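Long-range contacts in extracellular solute-binding protein, family 1 (Bifidobacterium longum subsp. infantis ATCC 15697, PDB 3OMB), which probably captures a solute, perhaps a carbohydrate, outside the cell and delivers it to an ABC importer, and also binds a magnesium ion: residues E107-P112 and K146-A151; A96-N101 and L354-H359; G253-F258 and E521-W526. One frame throughout, in Å; residues are numbered along the deposited sequence.

Contacts 1 and 2 are neighbours, with centres about 12 Å apart, and they touch where Y150 O packs 3.4 Å from S355 CB. Both segments of contact 1 fall between those of contact 2, helix 106-110 following strand 98-100, so contact 1 is nested within the long loop that contact 2 closes. Contact 3 lies farther off, its centre about 24 Å from that of contact 1 and about 33 Å from that of contact 2; contact 1 closes before it opens, but its segments alternate with those of contact 2. Helix 473-486 touches Y109 of contact 1 and W526 of contact 3. Contacts 2 and 3 join segments more than 250 residues apart, and all three lie away from the magnesium site.

Contact 1: E107-P112 and K146-A151; sequences EAYQYP and KGRIYA
A108 and Y109, near the C-terminal end of helix 106-110, meet Y150 and R148 in a mainly aromatic surface contact between that helix and the loop leading from helix 136-142 to strand 152-155. The methyl group of A108 lies over one face of the Y150 ring, offset toward its rim, with A108 CB 3.3 Å from Y150 CG, a CH-pi contact. The CD2-CE2 side of the same ring presents its edge to Y109, whose CE2 comes within 3.7 Å of Y150 CE2. The two ring planes stand at 85°, with centroids 5.3 Å apart. Beyond the rings, R148 NH1 donates to Y109 OH over 3.0 Å, the oxygen lying in the guanidinium plane. The R148 chain, extended from CG to NE, runs past the hydroxyl, with CD 3.4 Å from Y109 OH. Y109 OH is also hydrogen-bonded to D144 OD2, its stronger partner, while D144 OD1 takes the backbone N-H groups of K146 and R148, so one carboxylate ties the loop to the tyrosine. K146 CG packs 3.7 Å from Y109 OH. Together these form an offset edge-to-face tyrosine pair, extended by an alanine CH-pi contact, that fastens a helix end to a loop.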
ATOM      1  N   GLU A 107      15.764  -2.279  12.774  1.00 34.19           N
ATOM      2  CA  GLU A 107      16.244  -1.365  13.806  1.00 34.99           C
ATOM      3  C   GLU A 107      16.670  -2.043  15.100  1.00 34.16           C
ATOM      4  O   GLU A 107      17.562  -1.564  15.795  1.00 33.27           O
ATOM      5  CB  GLU A 107      15.221  -0.277  14.065  1.00 35.42           C
ATOM      6  CG  GLU A 107      15.484   0.899  13.146  1.00 40.50           C
ATOM      7  CD  GLU A 107      14.277   1.335  12.368  1.00 45.12           C
ATOM      8  OE1 GLU A 107      13.150   0.856  12.654  1.00 47.65           O
ATOM      9  OE2 GLU A 107      14.464   2.162  11.449  1.00 48.06           O
ATOM     10  N   ALA A 108      16.049  -3.179  15.390  1.00 33.41           N
ATOM     11  CA  ALA A 108      16.490  -4.026  16.481  1.00 34.08           C
ATOM     12  C   ALA A 108      17.905  -4.567  16.261  1.00 34.88           C
ATOM     13  O   ALA A 108      18.616  -4.863  17.239  1.00 35.33           O
ATOM     14  CB  ALA A 108      15.526  -5.148  16.697  1.00 33.62           C
ATOM     15  N   TYR A 109      18.304  -4.687  14.992  1.00 35.41           N
ATOM     16  CA  TYR A 109      19.662  -5.095  14.627  1.00 36.41           C
ATOM     17  C   TYR A 109      20.625  -3.914  14.532  1.00 36.89           C
ATOM     18  O   TYR A 109      21.813  -4.048  14.836  1.00 36.60           O
ATOM     19  CB  TYR A 109      19.658  -5.921  13.335  1.00 36.65           C
ATOM     20  CG  TYR A 109      19.059  -7.304  13.529  1.00 37.43           C
ATOM     21  CD1 TYR A 109      19.810  -8.331  14.123  1.00 38.92           C
ATOM     22  CD2 TYR A 109      17.745  -7.585  13.142  1.00 36.38           C
ATOM     23  CE1 TYR A 109      19.267  -9.599  14.309  1.00 37.77           C
ATOM     24  CE2 TYR A 109      17.195  -8.841  13.325  1.00 35.30           C
ATOM     25  CZ  TYR A 109      17.961  -9.848  13.909  1.00 36.70           C
ATOM     26  OH  TYR A 109      17.428 -11.105  14.108  1.00 36.37           O
ATOM     27  N   GLN A 110      20.107  -2.755  14.133  1.00 37.13           N
ATOM     28  CA  GLN A 110      20.911  -1.539  14.117  1.00 38.39           C
ATOM     29  C   GLN A 110      21.233  -1.038  15.530  1.00 38.39           C
ATOM     30  O   GLN A 110      22.289  -0.478  15.753  1.00 38.51           O
ATOM     31  CB  GLN A 110      20.238  -0.448  13.288  1.00 38.51           C
ATOM     32  CG  GLN A 110      20.545  -0.559  11.797  1.00 41.48           C
ATOM     33  CD  GLN A 110      19.755   0.427  10.952  1.00 44.03           C
ATOM     34  OE1 GLN A 110      18.578   0.701  11.219  1.00 44.55           O
ATOM     35  NE2 GLN A 110      20.406   0.969   9.917  1.00 45.22           N
ATOM     36  N   TYR A 111      20.309  -1.238  16.464  1.00 38.09           N
ATOM     37  CA  TYR A 111      20.500  -0.835  17.850  1.00 38.46           C
ATOM     38  C   TYR A 111      20.322  -2.063  18.728  1.00 38.01           C
ATOM     39  O   TYR A 111      19.234  -2.304  19.256  1.00 37.30           O
ATOM     40  CB  TYR A 111      19.535   0.299  18.225  1.00 38.28           C
ATOM     41  CG  TYR A 111      19.702   1.516  17.342  1.00 40.82           C
ATOM     42  CD1 TYR A 111      20.569   2.560  17.700  1.00 44.10           C
ATOM     43  CD2 TYR A 111      19.029   1.608  16.121  1.00 41.67           C
ATOM     44  CE1 TYR A 111      20.743   3.683  16.855  1.00 45.74           C
ATOM     45  CE2 TYR A 111      19.193   2.703  15.276  1.00 43.69           C
ATOM     46  CZ  TYR A 111      20.043   3.739  15.645  1.00 45.17           C
ATOM     47  OH  TYR A 111      20.184   4.808  14.791  1.00 46.59           O
ATOM     48  N   PRO A 112      21.392  -2.869  18.868  1.00 38.48           N
ATOM     49  CA  PRO A 112      21.300  -4.126  19.622  1.00 38.75           C
ATOM     50  C   PRO A 112      20.753  -3.926  21.040  1.00 38.85           C
ATOM     51  O   PRO A 112      21.049  -2.918  21.687  1.00 38.43           O
ATOM     52  CB  PRO A 112      22.745  -4.624  19.655  1.00 39.33           C
ATOM     53  CG  PRO A 112      23.368  -4.012  18.419  1.00 39.55           C
ATOM     54  CD  PRO A 112      22.752  -2.641  18.349  1.00 38.63           C
ATOM     55  N   LYS A 146      16.448 -15.314  11.247  1.00 33.49           N
ATOM     56  CA  LYS A 146      17.087 -15.849  12.441  1.00 34.14           C
ATOM     57  C   LYS A 146      16.012 -16.373  13.388  1.00 33.37           C
ATOM     58  O   LYS A 146      16.324 -16.792  14.500  1.00 33.72           O
ATOM     59  CB  LYS A 146      17.935 -14.786  13.152  1.00 34.66           C
ATOM     60  CG  LYS A 146      18.850 -13.974  12.257  1.00 37.18           C
ATOM     61  CD  LYS A 146      20.206 -14.597  12.216  1.00 42.01           C
ATOM     62  CE  LYS A 146      21.197 -13.765  11.426  1.00 44.25           C
ATOM     63  NZ  LYS A 146      22.512 -14.486  11.498  1.00 46.64           N
ATOM     64  N   GLY A 147      14.753 -16.343  12.940  1.00 32.26           N
ATOM     65  CA  GLY A 147      13.592 -16.743  13.751  1.00 30.77           C
ATOM     66  C   GLY A 147      13.194 -15.763  14.844  1.00 30.20           C
ATOM     67  O   GLY A 147      12.368 -16.091  15.714  1.00 30.33           O
ATOM     68  N   ARG A 148      13.752 -14.556  14.830  1.00 29.04           N
ATOM     69  CA  ARG A 148      13.361 -13.583  15.861  1.00 28.91           C
ATOM     70  C   ARG A 148      12.120 -12.777  15.450  1.00 27.78           C
ATOM     71  O   ARG A 148      11.828 -12.625  14.260  1.00 27.06           O
ATOM     72  CB  ARG A 148      14.522 -12.657  16.237  1.00 28.87           C
ATOM     73  CG  ARG A 148      15.760 -13.404  16.699  1.00 31.91           C
ATOM     74  CD  ARG A 148      16.786 -12.425  17.218  1.00 36.00           C
ATOM     75  NE  ARG A 148      17.975 -13.093  17.738  1.00 38.89           N
ATOM     76  CZ  ARG A 148      19.103 -13.270  17.055  1.00 39.92           C
ATOM     77  NH1 ARG A 148      19.220 -12.851  15.798  1.00 40.89           N
ATOM     78  NH2 ARG A 148      20.115 -13.883  17.630  1.00 40.41           N
ATOM     79  N   ILE A 149      11.391 -12.271  16.438  1.00 27.28           N
ATOM     80  CA  ILE A 149      10.219 -11.441  16.148  1.00 26.81           C
ATOM     81  C   ILE A 149      10.395 -10.119  16.858  1.00 26.62           C
ATOM     82  O   ILE A 149      10.217 -10.025  18.077  1.00 27.15           O
ATOM     83  CB  ILE A 149       8.923 -12.101  16.608  1.00 26.65           C
ATOM     84  CG1 ILE A 149       8.703 -13.439  15.906  1.00 26.09           C
ATOM     85  CG2 ILE A 149       7.715 -11.155  16.370  1.00 26.95           C
ATOM     86  CD1 ILE A 149       7.475 -14.231  16.470  1.00 26.68           C
ATOM     87  N   TYR A 150      10.788  -9.103  16.106  1.00 26.01           N
ATOM     88  CA  TYR A 150      11.034  -7.801  16.692  1.00 25.08           C
ATOM     89  C   TYR A 150       9.883  -6.842  16.426  1.00 24.53           C
ATOM     90  O   TYR A 150       9.677  -5.894  17.178  1.00 24.39           O
ATOM     91  CB  TYR A 150      12.341  -7.227  16.162  1.00 25.32           C
ATOM     92  CG  TYR A 150      13.556  -7.838  16.819  1.00 26.29           C
ATOM     93  CD1 TYR A 150      13.678  -7.861  18.215  1.00 26.20           C
ATOM     94  CD2 TYR A 150      14.594  -8.373  16.055  1.00 26.85           C
ATOM     95  CE1 TYR A 150      14.784  -8.396  18.827  1.00 27.87           C
ATOM     96  CE2 TYR A 150      15.724  -8.913  16.666  1.00 26.89           C
ATOM     97  CZ  TYR A 150      15.800  -8.921  18.049  1.00 27.22           C
ATOM     98  OH  TYR A 150      16.885  -9.465  18.676  1.00 28.32           O
ATOM     99  N   ALA A 151       9.123  -7.105  15.368  1.00 23.42           N
ATOM    100  CA  ALA A 151       8.063  -6.207  14.953  1.00 22.68           C
ATOM    101  C   ALA A 151       6.943  -7.038  14.385  1.00 21.76           C
ATOM    102  O   ALA A 151       7.103  -7.658  13.355  1.00 21.18           O
ATOM    103  CB  ALA A 151       8.579  -5.197  13.882  1.00 22.16           C
TER

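Contact 2: A96-N101 and L354-H359; sequences ADVNLN and LSISSH
In N99, chi1 (-59°) sets CG anti to the carbonyl carbon, and chi2 (-88°) turns the amide so that ND2 meets S355 O; L354 instead holds CG anti to its backbone N (chi1 -165°). S355 O is gripped twice by one residue: N99 N approaches nearly in line with the carbonyl at 2.8 Å, and N99 ND2 reaches it from above the carbonyl plane at 3.3 Å. The second N-H of that amide turns back to A96 O at 2.9 Å, so the two bonds fix its rotation and brace the start of the strand. S355 N returns a bond to N99 O, completing the hydrogen-bonded pair, and S357 N donates to D97 O just past it. Beside that bond a water accepts a hydrogen bond from S357 OG and donates one to D97 OD1. On the face carrying V98, L100, L354 and I356, L354 CD1 lies 3.6 Å from L100 CD2 and 3.9 Å from V98 CG1, and A366, A370 and L373 of helix 363-373 cover these side chains. Strand 352-356 thus borders 98-100 as the antiparallel member of a mixed sheet whose other strands, 41-48 and 71-78, run parallel to 98-100, consistent with the returning strand of a type II periplasmic-binding fold.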
ATOM      1  N   ALA A  96       9.637   4.235  23.844  1.00 36.72           N
ATOM      2  CA  ALA A  96       8.444   3.922  24.625  1.00 33.72           C
ATOM      3  C   ALA A  96       8.401   2.418  24.899  1.00 31.71           C
ATOM      4  O   ALA A  96       8.989   1.635  24.148  1.00 31.27           O
ATOM      5  CB  ALA A  96       7.206   4.379  23.896  1.00 33.29           C
ATOM      6  N   ASP A  97       7.717   2.011  25.961  1.00 29.61           N
ATOM      7  CA  ASP A  97       7.557   0.584  26.271  1.00 28.72           C
ATOM      8  C   ASP A  97       6.934  -0.207  25.123  1.00 27.01           C
ATOM      9  O   ASP A  97       7.421  -1.269  24.756  1.00 26.04           O
ATOM     10  CB  ASP A  97       6.692   0.378  27.518  1.00 29.36           C
ATOM     11  CG  ASP A  97       7.302   0.976  28.775  1.00 31.60           C
ATOM     12  OD1 ASP A  97       8.548   1.142  28.818  1.00 33.85           O
ATOM     13  OD2 ASP A  97       6.518   1.272  29.723  1.00 33.27           O
ATOM     14  N   VAL A  98       5.825   0.312  24.606  1.00 25.80           N
ATOM     15  CA  VAL A  98       5.106  -0.289  23.502  1.00 24.67           C
ATOM     16  C   VAL A  98       5.103   0.736  22.369  1.00 24.54           C
ATOM     17  O   VAL A  98       4.903   1.928  22.600  1.00 24.29           O
ATOM     18  CB  VAL A  98       3.656  -0.676  23.907  1.00 24.65           C
ATOM     19  CG1 VAL A  98       2.836  -1.217  22.691  1.00 23.16           C
ATOM     20  CG2 VAL A  98       3.662  -1.685  25.068  1.00 24.06           C
ATOM     21  N   ASN A  99       5.330   0.267  21.145  1.00 24.38           N
ATOM     22  CA  ASN A  99       5.450   1.164  20.011  1.00 24.40           C
ATOM     23  C   ASN A  99       4.575   0.679  18.873  1.00 24.72           C
ATOM     24  O   ASN A  99       4.730  -0.452  18.396  1.00 24.46           O
ATOM     25  CB  ASN A  99       6.903   1.250  19.569  1.00 24.60           C
ATOM     26  CG  ASN A  99       7.805   1.733  20.666  1.00 24.70           C
ATOM     27  OD1 ASN A  99       7.984   2.923  20.830  1.00 26.78           O
ATOM     28  ND2 ASN A  99       8.352   0.812  21.449  1.00 23.71           N
ATOM     29  N   LEU A 100       3.655   1.545  18.456  1.00 24.53           N
ATOM     30  CA  LEU A 100       2.704   1.231  17.399  1.00 24.47           C
ATOM     31  C   LEU A 100       3.082   1.959  16.113  1.00 24.38           C
ATOM     32  O   LEU A 100       3.032   3.185  16.049  1.00 24.05           O
ATOM     33  CB  LEU A 100       1.260   1.570  17.829  1.00 23.95           C
ATOM     34  CG  LEU A 100       0.803   1.054  19.205  1.00 24.78           C
ATOM     35  CD1 LEU A 100      -0.673   1.347  19.417  1.00 23.21           C
ATOM     36  CD2 LEU A 100       1.078  -0.445  19.412  1.00 24.07           C
ATOM     37  N   ASN A 101       3.462   1.186  15.100  1.00 25.02           N
ATOM     38  CA  ASN A 101       3.938   1.707  13.828  1.00 26.28           C
ATOM     39  C   ASN A 101       5.069   2.703  14.023  1.00 27.13           C
ATOM     40  O   ASN A 101       5.128   3.719  13.344  1.00 27.92           O
ATOM     41  CB  ASN A 101       2.808   2.335  13.005  1.00 26.35           C
ATOM     42  CG  ASN A 101       1.904   1.299  12.366  1.00 27.06           C
ATOM     43  OD1 ASN A 101       2.346   0.490  11.559  1.00 29.02           O
ATOM     44  ND2 ASN A 101       0.629   1.337  12.708  1.00 28.23           N
ATOM     45  N   LEU A 354       3.760  -3.674  15.710  1.00 23.14           N
ATOM     46  CA  LEU A 354       4.082  -3.660  17.132  1.00 23.61           C
ATOM     47  C   LEU A 354       5.521  -4.023  17.489  1.00 24.04           C
ATOM     48  O   LEU A 354       6.027  -5.049  17.047  1.00 24.45           O
ATOM     49  CB  LEU A 354       3.115  -4.555  17.914  1.00 24.06           C
ATOM     50  CG  LEU A 354       3.176  -4.293  19.431  1.00 23.71           C
ATOM     51  CD1 LEU A 354       1.842  -3.940  20.010  1.00 23.24           C
ATOM     52  CD2 LEU A 354       3.772  -5.504  20.113  1.00 25.12           C
ATOM     53  N   SER A 355       6.161  -3.171  18.293  0.50 24.63           N
ATOM     54  CA  SER A 355       7.472  -3.463  18.881  0.50 25.15           C
ATOM     55  C   SER A 355       7.523  -3.054  20.361  0.50 25.57           C
ATOM     56  O   SER A 355       6.916  -2.060  20.775  0.50 25.58           O
ATOM     57  CB  SER A 355       8.603  -2.800  18.081  0.50 25.43           C
ATOM     58  OG  SER A 355       8.375  -1.415  17.874  0.50 25.85           O
ATOM     59  N   ILE A 356       8.230  -3.842  21.163  1.00 25.54           N
ATOM     60  CA  ILE A 356       8.289  -3.597  22.593  1.00 26.51           C
ATOM     61  C   ILE A 356       9.716  -3.368  23.010  1.00 27.94           C
ATOM     62  O   ILE A 356      10.621  -4.096  22.582  1.00 27.41           O
ATOM     63  CB  ILE A 356       7.608  -4.733  23.406  1.00 26.61           C
ATOM     64  CG1 ILE A 356       6.086  -4.629  23.242  1.00 27.17           C
ATOM     65  CG2 ILE A 356       7.956  -4.654  24.905  1.00 25.86           C
ATOM     66  CD1 ILE A 356       5.318  -5.865  23.651  1.00 29.61           C
ATOM     67  N   SER A 357       9.910  -2.337  23.831  1.00 29.71           N
ATOM     68  CA  SER A 357      11.213  -2.025  24.397  1.00 32.41           C
ATOM     69  C   SER A 357      11.724  -3.204  25.218  1.00 33.74           C
ATOM     70  O   SER A 357      11.002  -3.743  26.056  1.00 33.45           O
ATOM     71  CB  SER A 357      11.091  -0.796  25.294  1.00 32.92           C
ATOM     72  OG  SER A 357      12.318  -0.520  25.945  1.00 34.67           O
ATOM     73  N   SER A 358      12.962  -3.619  24.982  1.00 36.02           N
ATOM     74  CA  SER A 358      13.573  -4.604  25.887  1.00 37.95           C
ATOM     75  C   SER A 358      13.718  -4.037  27.321  1.00 39.21           C
ATOM     76  O   SER A 358      13.684  -4.791  28.296  1.00 39.25           O
ATOM     77  CB  SER A 358      14.899  -5.141  25.334  1.00 38.12           C
ATOM     78  OG  SER A 358      15.928  -4.176  25.465  1.00 38.33           O
ATOM     79  N   HIS A 359      13.809  -2.707  27.433  1.00 40.45           N
ATOM     80  CA  HIS A 359      13.941  -2.018  28.728  1.00 42.15           C
ATOM     81  C   HIS A 359      12.598  -1.591  29.354  1.00 42.18           C
ATOM     82  O   HIS A 359      12.578  -0.752  30.255  1.00 41.97           O
ATOM     83  CB  HIS A 359      14.843  -0.779  28.596  1.00 42.77           C
ATOM     84  CG  HIS A 359      16.304  -1.093  28.479  1.00 45.58           C
ATOM     85  ND1 HIS A 359      16.863  -1.640  27.341  1.00 46.76           N
ATOM     86  CD2 HIS A 359      17.327  -0.905  29.350  1.00 48.16           C
ATOM     87  CE1 HIS A 359      18.165  -1.794  27.519  1.00 48.85           C
ATOM     88  NE2 HIS A 359      18.474  -1.353  28.729  1.00 50.18           N
TER
HETATM   89  O   HOH W   1      11.038   1.589  27.416  1.00 36.11           O
HETATM   90  O   HOH W   2       6.401  -0.147  16.167  1.00 32.59           O

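Contact 3: G253-F258 and E521-W526; sequences GVVKSF and ESTKIW
T523 and V255 carry most of this contact, with W526 adding a smaller share, as helix 519-534 packs against strand 254-257 without a hydrogen bond between the two segments. The strand and helix axes come within 7.7 Å of each other, their directions 150° apart. T523 points its side chain at the strand, and with CG2 anti to its backbone N that methyl is laid against the backbone, 3.4 Å from V255 O and 4.0 Å from K256 CA. The other branch, OG1, is engaged by its own helix through a hydrogen bond to L519 O one turn earlier, and meets the strand only by packing, 4.1 Å from S257 CB. An alanine here would probably open a gap beside the V255 carbonyl and the K256 backbone and would take the hydroxyl partner from L519 O. One turn after T523, W526 presents CB to the strand, 4.0 Å from V255 CG1; the two side chains cross obliquely. CG1 of V255 also approaches T523 CG2, at 4.4 Å, so the valine sits against both helix residues. The indole of W526 then leads away from the strand, its ring meeting that of F248 and its side chain touching V243, M468 and M471.

Polar ties supplement this apolar packing farther along helix 519-534, where Q527 bonds through OE1 to V255 N and through NE2 to G253 O. Strand 254-257 is one arm of a two-stranded antiparallel hairpin with strand 248-251, and F248 of the partner arm also touches T523. Helix 519-534 also packs on helix 473-486, whose L479 touches S522 and W526.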
ATOM      1  N   GLY A 253      10.692 -17.962 -10.524  1.00 20.39           N
ATOM      2  CA  GLY A 253      11.627 -18.065  -9.403  1.00 19.97           C
ATOM      3  C   GLY A 253      12.887 -17.214  -9.530  1.00 19.19           C
ATOM      4  O   GLY A 253      13.749 -17.296  -8.676  1.00 18.77           O
ATOM      5  N   VAL A 254      12.997 -16.409 -10.587  0.50 19.02           N
ATOM      6  CA  VAL A 254      14.190 -15.572 -10.780  0.50 18.97           C
ATOM      7  C   VAL A 254      13.861 -14.084 -10.697  0.50 18.78           C
ATOM      8  O   VAL A 254      13.001 -13.576 -11.430  0.50 18.59           O
ATOM      9  CB  VAL A 254      14.922 -15.882 -12.104  0.50 19.39           C
ATOM     10  CG1 VAL A 254      14.055 -15.551 -13.277  0.50 19.40           C
ATOM     11  CG2 VAL A 254      16.238 -15.109 -12.202  0.50 19.47           C
ATOM     12  N   VAL A 255      14.540 -13.412  -9.773  1.00 17.96           N
ATOM     13  CA  VAL A 255      14.376 -11.984  -9.535  1.00 18.38           C
ATOM     14  C   VAL A 255      15.086 -11.197 -10.630  1.00 18.66           C
ATOM     15  O   VAL A 255      16.200 -11.527 -11.014  1.00 18.44           O
ATOM     16  CB  VAL A 255      14.891 -11.537  -8.135  1.00 18.01           C
ATOM     17  CG1 VAL A 255      14.651 -10.061  -7.926  1.00 18.24           C
ATOM     18  CG2 VAL A 255      14.186 -12.323  -7.012  1.00 18.63           C
ATOM     19  N   LYS A 256      14.414 -10.149 -11.110  1.00 19.43           N
ATOM     20  CA  LYS A 256      14.908  -9.276 -12.169  1.00 19.84           C
ATOM     21  C   LYS A 256      14.534  -7.851 -11.829  1.00 19.09           C
ATOM     22  O   LYS A 256      13.671  -7.614 -10.992  1.00 18.42           O
ATOM     23  CB  LYS A 256      14.238  -9.644 -13.486  1.00 20.37           C
ATOM     24  CG  LYS A 256      14.702 -10.985 -14.066  1.00 23.98           C
ATOM     25  CD  LYS A 256      13.833 -11.339 -15.287  1.00 28.11           C
ATOM     26  CE  LYS A 256      14.111 -12.749 -15.763  1.00 32.72           C
ATOM     27  NZ  LYS A 256      15.100 -12.783 -16.885  1.00 35.12           N
ATOM     28  N   SER A 257      15.200  -6.902 -12.468  1.00 18.75           N
ATOM     29  CA  SER A 257      14.754  -5.525 -12.418  1.00 18.26           C
ATOM     30  C   SER A 257      13.999  -5.206 -13.707  1.00 18.10           C
ATOM     31  O   SER A 257      14.511  -5.439 -14.801  1.00 18.34           O
ATOM     32  CB  SER A 257      15.939  -4.575 -12.302  1.00 17.88           C
ATOM     33  OG  SER A 257      15.453  -3.239 -12.312  1.00 16.19           O
ATOM     34  N   PHE A 258      12.799  -4.651 -13.600  1.00 17.49           N
ATOM     35  CA  PHE A 258      12.157  -4.214 -14.828  1.00 17.31           C
ATOM     36  C   PHE A 258      12.759  -2.913 -15.393  1.00 17.19           C
ATOM     37  O   PHE A 258      12.446  -2.534 -16.518  1.00 17.41           O
ATOM     38  CB  PHE A 258      10.601  -4.201 -14.749  1.00 17.11           C
ATOM     39  CG  PHE A 258      10.009  -3.245 -13.716  1.00 16.96           C
ATOM     40  CD1 PHE A 258      10.058  -1.869 -13.891  1.00 18.20           C
ATOM     41  CD2 PHE A 258       9.339  -3.747 -12.607  1.00 17.34           C
ATOM     42  CE1 PHE A 258       9.469  -0.993 -12.943  1.00 19.22           C
ATOM     43  CE2 PHE A 258       8.759  -2.903 -11.650  1.00 16.78           C
ATOM     44  CZ  PHE A 258       8.808  -1.516 -11.823  1.00 17.02           C
ATOM     45  N   GLU A 521      23.872  -5.843  -8.534  1.00 18.55           N
ATOM     46  CA  GLU A 521      24.127  -6.189  -7.136  1.00 18.25           C
ATOM     47  C   GLU A 521      22.837  -6.228  -6.328  1.00 17.22           C
ATOM     48  O   GLU A 521      22.612  -7.165  -5.570  1.00 17.04           O
ATOM     49  CB  GLU A 521      25.110  -5.208  -6.504  1.00 18.83           C
ATOM     50  CG  GLU A 521      25.473  -5.579  -5.084  1.00 21.72           C
ATOM     51  CD  GLU A 521      26.388  -4.568  -4.455  1.00 27.02           C
ATOM     52  OE1 GLU A 521      26.086  -3.350  -4.530  1.00 29.72           O
ATOM     53  OE2 GLU A 521      27.417  -4.984  -3.889  1.00 30.06           O
ATOM     54  N   SER A 522      21.996  -5.209  -6.508  1.00 16.61           N
ATOM     55  CA  SER A 522      20.697  -5.156  -5.869  1.00 16.52           C
ATOM     56  C   SER A 522      19.833  -6.344  -6.250  1.00 16.20           C
ATOM     57  O   SER A 522      19.242  -6.999  -5.381  1.00 17.39           O
ATOM     58  CB  SER A 522      19.991  -3.826  -6.199  1.00 16.07           C
ATOM     59  OG  SER A 522      20.704  -2.755  -5.598  1.00 16.32           O
ATOM     60  N   THR A 523      19.756  -6.628  -7.541  1.00 16.08           N
ATOM     61  CA  THR A 523      19.035  -7.807  -8.023  1.00 16.22           C
ATOM     62  C   THR A 523      19.488  -9.100  -7.319  1.00 16.00           C
ATOM     63  O   THR A 523      18.659  -9.888  -6.850  1.00 16.43           O
ATOM     64  CB  THR A 523      19.178  -7.902  -9.543  1.00 16.12           C
ATOM     65  OG1 THR A 523      18.647  -6.694 -10.100  1.00 17.45           O
ATOM     66  CG2 THR A 523      18.347  -9.079 -10.101  1.00 16.33           C
ATOM     67  N   LYS A 524      20.802  -9.271  -7.203  1.00 15.77           N
ATOM     68  CA  LYS A 524      21.381 -10.443  -6.555  1.00 16.47           C
ATOM     69  C   LYS A 524      21.042 -10.503  -5.056  1.00 16.26           C
ATOM     70  O   LYS A 524      20.707 -11.567  -4.518  1.00 17.31           O
ATOM     71  CB  LYS A 524      22.895 -10.484  -6.764  1.00 16.04           C
ATOM     72  CG  LYS A 524      23.562 -11.692  -6.060  1.00 17.59           C
ATOM     73  CD  LYS A 524      24.882 -12.050  -6.721  1.00 16.98           C
ATOM     74  CE  LYS A 524      25.906 -10.949  -6.553  1.00 13.76           C
ATOM     75  NZ  LYS A 524      27.250 -11.437  -7.043  1.00 14.99           N
ATOM     76  N   ILE A 525      21.081  -9.356  -4.401  1.00 15.53           N
ATOM     77  CA  ILE A 525      20.693  -9.292  -3.001  1.00 16.18           C
ATOM     78  C   ILE A 525      19.211  -9.643  -2.781  1.00 15.92           C
ATOM     79  O   ILE A 525      18.886 -10.475  -1.926  1.00 16.37           O
ATOM     80  CB  ILE A 525      21.079  -7.924  -2.370  1.00 16.14           C
ATOM     81  CG1 ILE A 525      22.606  -7.845  -2.244  1.00 16.38           C
ATOM     82  CG2 ILE A 525      20.367  -7.745  -1.054  1.00 15.48           C
ATOM     83  CD1 ILE A 525      23.177  -6.400  -2.010  1.00 17.79           C
ATOM     84  N   TRP A 526      18.318  -9.055  -3.570  1.00 16.69           N
ATOM     85  CA  TRP A 526      16.909  -9.462  -3.521  1.00 16.38           C
ATOM     86  C   TRP A 526      16.696 -10.942  -3.827  1.00 16.09           C
ATOM     87  O   TRP A 526      15.891 -11.603  -3.156  1.00 16.89           O
ATOM     88  CB  TRP A 526      16.066  -8.611  -4.440  1.00 16.61           C
ATOM     89  CG  TRP A 526      15.799  -7.247  -3.914  1.00 18.17           C
ATOM     90  CD1 TRP A 526      16.279  -6.063  -4.408  1.00 18.17           C
ATOM     91  CD2 TRP A 526      14.979  -6.914  -2.801  1.00 20.06           C
ATOM     92  NE1 TRP A 526      15.808  -5.012  -3.668  1.00 18.32           N
ATOM     93  CE2 TRP A 526      15.001  -5.504  -2.674  1.00 20.97           C
ATOM     94  CE3 TRP A 526      14.221  -7.668  -1.892  1.00 22.30           C
ATOM     95  CZ2 TRP A 526      14.298  -4.833  -1.672  1.00 22.08           C
ATOM     96  CZ3 TRP A 526      13.501  -7.001  -0.909  1.00 24.33           C
ATOM     97  CH2 TRP A 526      13.552  -5.593  -0.802  1.00 24.86           C
TER